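Local structure of 6-phospho-beta-glucosidase BglT (1UP7) at residues S13-P16 and E17-G21; V48-V51 and K52-V55. The protein hydrolyses cellobiose 6'-phosphate to glucose 6-phosphate and glucose, using NAD+ and a manganese ion as cofactors. All coordinates share one frame; numbering follows the deposited sequence.

Contact 1: residues S13-P16 and E17-G21; sequences SYTP and ELVKG. With NAD (nicotinamide-adenine-dinucleotide), chain I.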
# COMPACT_ATOMS: atom_id res chain seq x y z
N SER A 13 -34.82 -11.43 -24.33
CA SER A 13 -35.06 -10.95 -25.68
C SER A 13 -33.79 -10.54 -26.42
O SER A 13 -33.84 -10.35 -27.63
CB SER A 13 -36.15 -9.88 -25.75
OG SER A 13 -35.72 -8.66 -25.16
N TYR A 14 -32.65 -10.46 -25.71
CA TYR A 14 -31.36 -10.21 -26.36
C TYR A 14 -30.65 -11.48 -26.87
O TYR A 14 -29.63 -11.37 -27.59
CB TYR A 14 -30.36 -9.48 -25.43
CG TYR A 14 -30.75 -8.12 -24.93
CD1 TYR A 14 -30.71 -6.98 -25.75
CD2 TYR A 14 -31.12 -7.95 -23.59
CE1 TYR A 14 -31.06 -5.72 -25.24
CE2 TYR A 14 -31.47 -6.71 -23.08
CZ TYR A 14 -31.43 -5.60 -23.90
OH TYR A 14 -31.76 -4.38 -23.33
N THR A 15 -31.17 -12.65 -26.47
CA THR A 15 -30.55 -13.93 -26.82
C THR A 15 -30.18 -14.06 -28.33
O THR A 15 -29.07 -14.46 -28.65
CB THR A 15 -31.43 -15.10 -26.33
OG1 THR A 15 -31.26 -15.23 -24.91
CG2 THR A 15 -30.97 -16.43 -26.90
N PRO A 16 -31.08 -13.67 -29.25
CA PRO A 16 -30.79 -13.75 -30.68
C PRO A 16 -29.53 -12.97 -31.04
O PRO A 16 -28.73 -13.45 -31.83
CB PRO A 16 -32.02 -13.09 -31.34
CG PRO A 16 -33.12 -13.29 -30.35
CD PRO A 16 -32.43 -13.09 -29.02
N GLU A 17 -29.34 -11.79 -30.45
CA GLU A 17 -28.12 -11.01 -30.67
C GLU A 17 -26.89 -11.70 -30.09
O GLU A 17 -25.85 -11.73 -30.74
CB GLU A 17 -28.28 -9.57 -30.14
CG GLU A 17 -27.52 -8.49 -30.91
CD GLU A 17 -28.08 -8.18 -32.31
OE1 GLU A 17 -29.30 -7.89 -32.47
OE2 GLU A 17 -27.26 -8.19 -33.26
N LEU A 18 -27.00 -12.25 -28.89
CA LEU A 18 -25.89 -13.05 -28.36
C LEU A 18 -25.48 -14.17 -29.31
O LEU A 18 -24.30 -14.36 -29.60
CB LEU A 18 -26.22 -13.63 -27.01
CG LEU A 18 -25.15 -14.53 -26.41
CD1 LEU A 18 -23.98 -13.72 -25.89
CD2 LEU A 18 -25.83 -15.33 -25.30
N VAL A 19 -26.48 -14.87 -29.82
CA VAL A 19 -26.27 -15.98 -30.73
C VAL A 19 -25.58 -15.53 -32.04
O VAL A 19 -24.66 -16.20 -32.55
CB VAL A 19 -27.61 -16.70 -30.96
CG1 VAL A 19 -27.55 -17.59 -32.14
CG2 VAL A 19 -27.96 -17.49 -29.69
N LYS A 20 -26.04 -14.40 -32.57
CA LYS A 20 -25.42 -13.77 -33.73
C LYS A 20 -23.93 -13.52 -33.47
O LYS A 20 -23.09 -13.86 -34.29
CB LYS A 20 -26.15 -12.46 -34.06
CG LYS A 20 -25.39 -11.46 -34.96
CD LYS A 20 -26.22 -11.08 -36.16
CE LYS A 20 -25.66 -9.84 -36.91
NZ LYS A 20 -25.97 -8.55 -36.16
N GLY A 21 -23.63 -12.92 -32.33
CA GLY A 21 -22.26 -12.78 -31.87
C GLY A 21 -21.47 -14.08 -31.81
O GLY A 21 -20.36 -14.15 -32.32
PA NAD I . -35.24 -10.33 -18.78
O1A NAD I . -36.33 -9.89 -17.88
O2A NAD I . -35.68 -10.68 -20.22
O5B NAD I . -34.60 -11.62 -18.05
C5B NAD I . -33.87 -12.55 -18.80
C4B NAD I . -34.35 -13.96 -18.49
O4B NAD I . -33.92 -14.36 -17.19
C3B NAD I . -35.86 -14.16 -18.53
O3B NAD I . -36.15 -15.08 -19.56
C2B NAD I . -36.21 -14.73 -17.15
O2B NAD I . -37.19 -15.74 -17.23
C1B NAD I . -34.88 -15.33 -16.75
N9A NAD I . -34.70 -15.54 -15.31
C8A NAD I . -35.16 -14.80 -14.24
N7A NAD I . -34.68 -15.39 -13.13
C5A NAD I . -33.90 -16.43 -13.45
C6A NAD I . -33.19 -17.37 -12.71
N6A NAD I . -33.17 -17.35 -11.38
N1A NAD I . -32.49 -18.37 -13.38
C2A NAD I . -32.51 -18.44 -14.76
N3A NAD I . -33.24 -17.52 -15.48
C4A NAD I . -33.92 -16.55 -14.83
O3 NAD I . -34.18 -9.12 -18.79
PN NAD I . -33.05 -8.78 -19.87
O1N NAD I . -33.41 -7.42 -20.33
O2N NAD I . -32.83 -9.84 -20.84
O5D NAD I . -31.69 -8.74 -19.03
C5D NAD I . -31.29 -9.73 -18.09
C4D NAD I . -30.21 -9.12 -17.19
O4D NAD I . -29.05 -8.70 -17.91
C3D NAD I . -30.71 -7.87 -16.47
O3D NAD I . -30.19 -7.96 -15.17
C2D NAD I . -30.08 -6.71 -17.23
O2D NAD I . -29.84 -5.54 -16.45
C1D NAD I . -28.82 -7.30 -17.82
N1N NAD I . -28.68 -6.88 -19.22
C2N NAD I . -28.50 -7.91 -20.12
C3N NAD I . -28.35 -7.67 -21.46
C7N NAD I . -28.17 -8.85 -22.39
O7N NAD I . -27.21 -8.87 -23.42
N7N NAD I . -28.96 -9.92 -22.20
C4N NAD I . -28.39 -6.34 -21.89
C5N NAD I . -28.56 -5.27 -20.98
C6N NAD I . -28.71 -5.56 -19.63
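The carbonyl oxygen of Thr15 receives the amide of Val19 at 2.9 Å (Val19 N to Thr15 O), in a nearly straight bond with an N-H...O angle of 164°. It is flanked by two further i to i+4 bonds, from Leu18 N to Tyr14 O at 3.1 Å and from Lys20 N to Pro16 O at 2.9 Å, and the three together wind the opening turns of helix 15-25. Pro16 has no N-H to give, which costs little near the start of a helix, where amides generally have no carbonyl one turn earlier to meet. Thr15 turns its hydroxyl back to the loop, where OG1 is hydrogen-bonded to Gly10 O; its methyl CG2 lies on the same flank as Val19 CG2, 4.2 Å off. On the outer flank Lys20 NZ meets Glu17 OE2 at 3.2 Å, a salt bridge that the bend of the glutamate chain at chi2 (70°) helps to close along the helix surface. The Tyr14 side chain faces the cofactor, while its carbonyl joins the helix. With CG beside the backbone N and anti to the carbonyl carbon (chi1 -61°), its ring leads away from the helix and lays one face against the nicotinamide end of NAD: Tyr14 CE2 is 3.3 Å from C4N, the carbon that accepts hydride, and CD2 is 3.2 Å from the carboxamide N7N. The same tyrosine touches glucose 6-phosphate. The glycine-rich loop between strand 4-8 and helix 15-25, next to NAD, marks the first beta-alpha-beta unit of a Rossmann fold.

Contact 2: residues V48-V51 and K52-V55; sequences VDFV and KRLV
Phe50, Val51 and Lys52 are the residues most covered here, and each meets the turn of helix beside it in a different way. Phe50 has CG anti to its own amide nitrogen (chi1 175°), which sends the ring out along the flank shared with Leu54. The leucine methyl CD1 sits over one face, 4.0 Å from the centroid of the Phe50 ring and only 14° off the normal, a CH-pi contact displaced slightly toward the rim. The guanidinium of Arg53 reaches the same phenyl group obliquely, its NH2 3.5 Å from Phe50 CD1 and its plane 39° from that of the ring, while one guanidinium face rests over Phe50 CA. What holds Arg53 NH2 is a pair of backbone carbonyls, those of Ala281 and Tyr278.

Val51 and Val55, one turn apart, lie side by side and point the same way. Val51 CG1 is 3.8 Å from Val55 CG2, and that CG2 also rests 3.3 Å from Val51 O, the acceptor for Val55 N. Lys52 donates its amide to Val48 O at 2.8 Å, then runs its long chain back along the helix so that NZ passes 4.0 Å from Val48 CG1. NZ stops 4.2 Å from Asp49 OD1, too far for a salt bridge; that carboxylate pairs with Lys45.

Helix 41-55 thus presents different flanks to different neighbours: Phe50, Val51 and Val55 pack on helix 15-25, Phe50 also meets the ring of Tyr278 at the end of helix 263-278, and Val48, Lys52 and Val55 touch strand 60-63.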
# COMPACT_ATOMS: atom_id res chain seq x y z
N VAL A 48 -35.53 -19.78 -28.28
CA VAL A 48 -34.59 -20.81 -28.74
C VAL A 48 -34.99 -21.42 -30.10
O VAL A 48 -34.12 -21.77 -30.92
CB VAL A 48 -34.31 -21.87 -27.67
CG1 VAL A 48 -33.54 -23.07 -28.25
CG2 VAL A 48 -33.53 -21.23 -26.52
N ASP A 49 -36.29 -21.52 -30.38
CA ASP A 49 -36.73 -21.98 -31.69
C ASP A 49 -36.31 -20.99 -32.76
O ASP A 49 -35.90 -21.37 -33.85
CB ASP A 49 -38.24 -22.16 -31.79
CG ASP A 49 -38.73 -23.44 -31.16
OD1 ASP A 49 -37.90 -24.30 -30.82
OD2 ASP A 49 -39.94 -23.66 -30.95
N PHE A 50 -36.43 -19.69 -32.45
CA PHE A 50 -35.93 -18.65 -33.34
C PHE A 50 -34.40 -18.75 -33.48
O PHE A 50 -33.89 -18.70 -34.60
CB PHE A 50 -36.41 -17.26 -32.85
CG PHE A 50 -35.85 -16.08 -33.64
CD1 PHE A 50 -35.79 -16.09 -35.03
CD2 PHE A 50 -35.44 -14.94 -32.97
CE1 PHE A 50 -35.29 -14.98 -35.74
CE2 PHE A 50 -34.96 -13.83 -33.68
CZ PHE A 50 -34.87 -13.86 -35.06
N VAL A 51 -33.70 -18.94 -32.37
CA VAL A 51 -32.25 -19.16 -32.38
C VAL A 51 -31.83 -20.28 -33.33
O VAL A 51 -30.90 -20.09 -34.13
CB VAL A 51 -31.67 -19.41 -30.95
CG1 VAL A 51 -30.21 -19.91 -31.03
CG2 VAL A 51 -31.75 -18.17 -30.13
N LYS A 52 -32.52 -21.43 -33.25
CA LYS A 52 -32.23 -22.59 -34.10
C LYS A 52 -32.36 -22.24 -35.57
O LYS A 52 -31.61 -22.75 -36.41
CB LYS A 52 -33.17 -23.76 -33.79
CG LYS A 52 -32.84 -24.54 -32.53
CD LYS A 52 -33.59 -25.85 -32.48
CE LYS A 52 -33.33 -26.60 -31.16
NZ LYS A 52 -34.40 -26.47 -30.09
N ARG A 53 -33.33 -21.39 -35.89
CA ARG A 53 -33.55 -20.93 -37.26
C ARG A 53 -32.35 -20.08 -37.73
O ARG A 53 -31.95 -20.16 -38.89
CB ARG A 53 -34.83 -20.12 -37.34
CG ARG A 53 -35.92 -20.67 -38.23
CD ARG A 53 -37.34 -20.60 -37.68
NE ARG A 53 -37.78 -19.25 -37.28
CZ ARG A 53 -38.43 -18.97 -36.14
NH1 ARG A 53 -38.74 -19.91 -35.27
NH2 ARG A 53 -38.79 -17.73 -35.87
N LEU A 54 -31.77 -19.27 -36.84
CA LEU A 54 -30.61 -18.45 -37.18
C LEU A 54 -29.30 -19.22 -37.24
O LEU A 54 -28.41 -18.86 -38.02
CB LEU A 54 -30.41 -17.26 -36.21
CG LEU A 54 -31.51 -16.22 -36.01
CD1 LEU A 54 -31.40 -15.61 -34.64
CD2 LEU A 54 -31.52 -15.15 -37.11
N VAL A 55 -29.17 -20.24 -36.40
CA VAL A 55 -27.94 -21.00 -36.30
C VAL A 55 -27.69 -21.89 -37.50
O VAL A 55 -26.55 -22.13 -37.87
CB VAL A 55 -27.85 -21.76 -34.97
CG1 VAL A 55 -26.69 -22.74 -34.97
CG2 VAL A 55 -27.73 -20.77 -33.84

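How the contacts relate
Contacts 1 and 2 lie on successive helices of the Rossmann domain, 15-25 and 41-55, joined through strand 33-37, and their centres are about 10 Å apart. They meet directly through apolar side chains: Val19 CG2 is 3.6 Å from Val51 CG1, Val19 CG1 is 3.6 Å from Val55 CG2, and Pro16 CB is 3.8 Å from Phe50 CE2. Their relation to the active site differs. Contact 1 borders it: the side chain of Tyr14 is about 4 Å from the bound G6P (glucose 6-phosphate). In contact 2 the side chain of Val48 is about 10 Å from the bound NAD. Residues 48-55 pack on the helix that follows Tyr14, away from the substrate pocket.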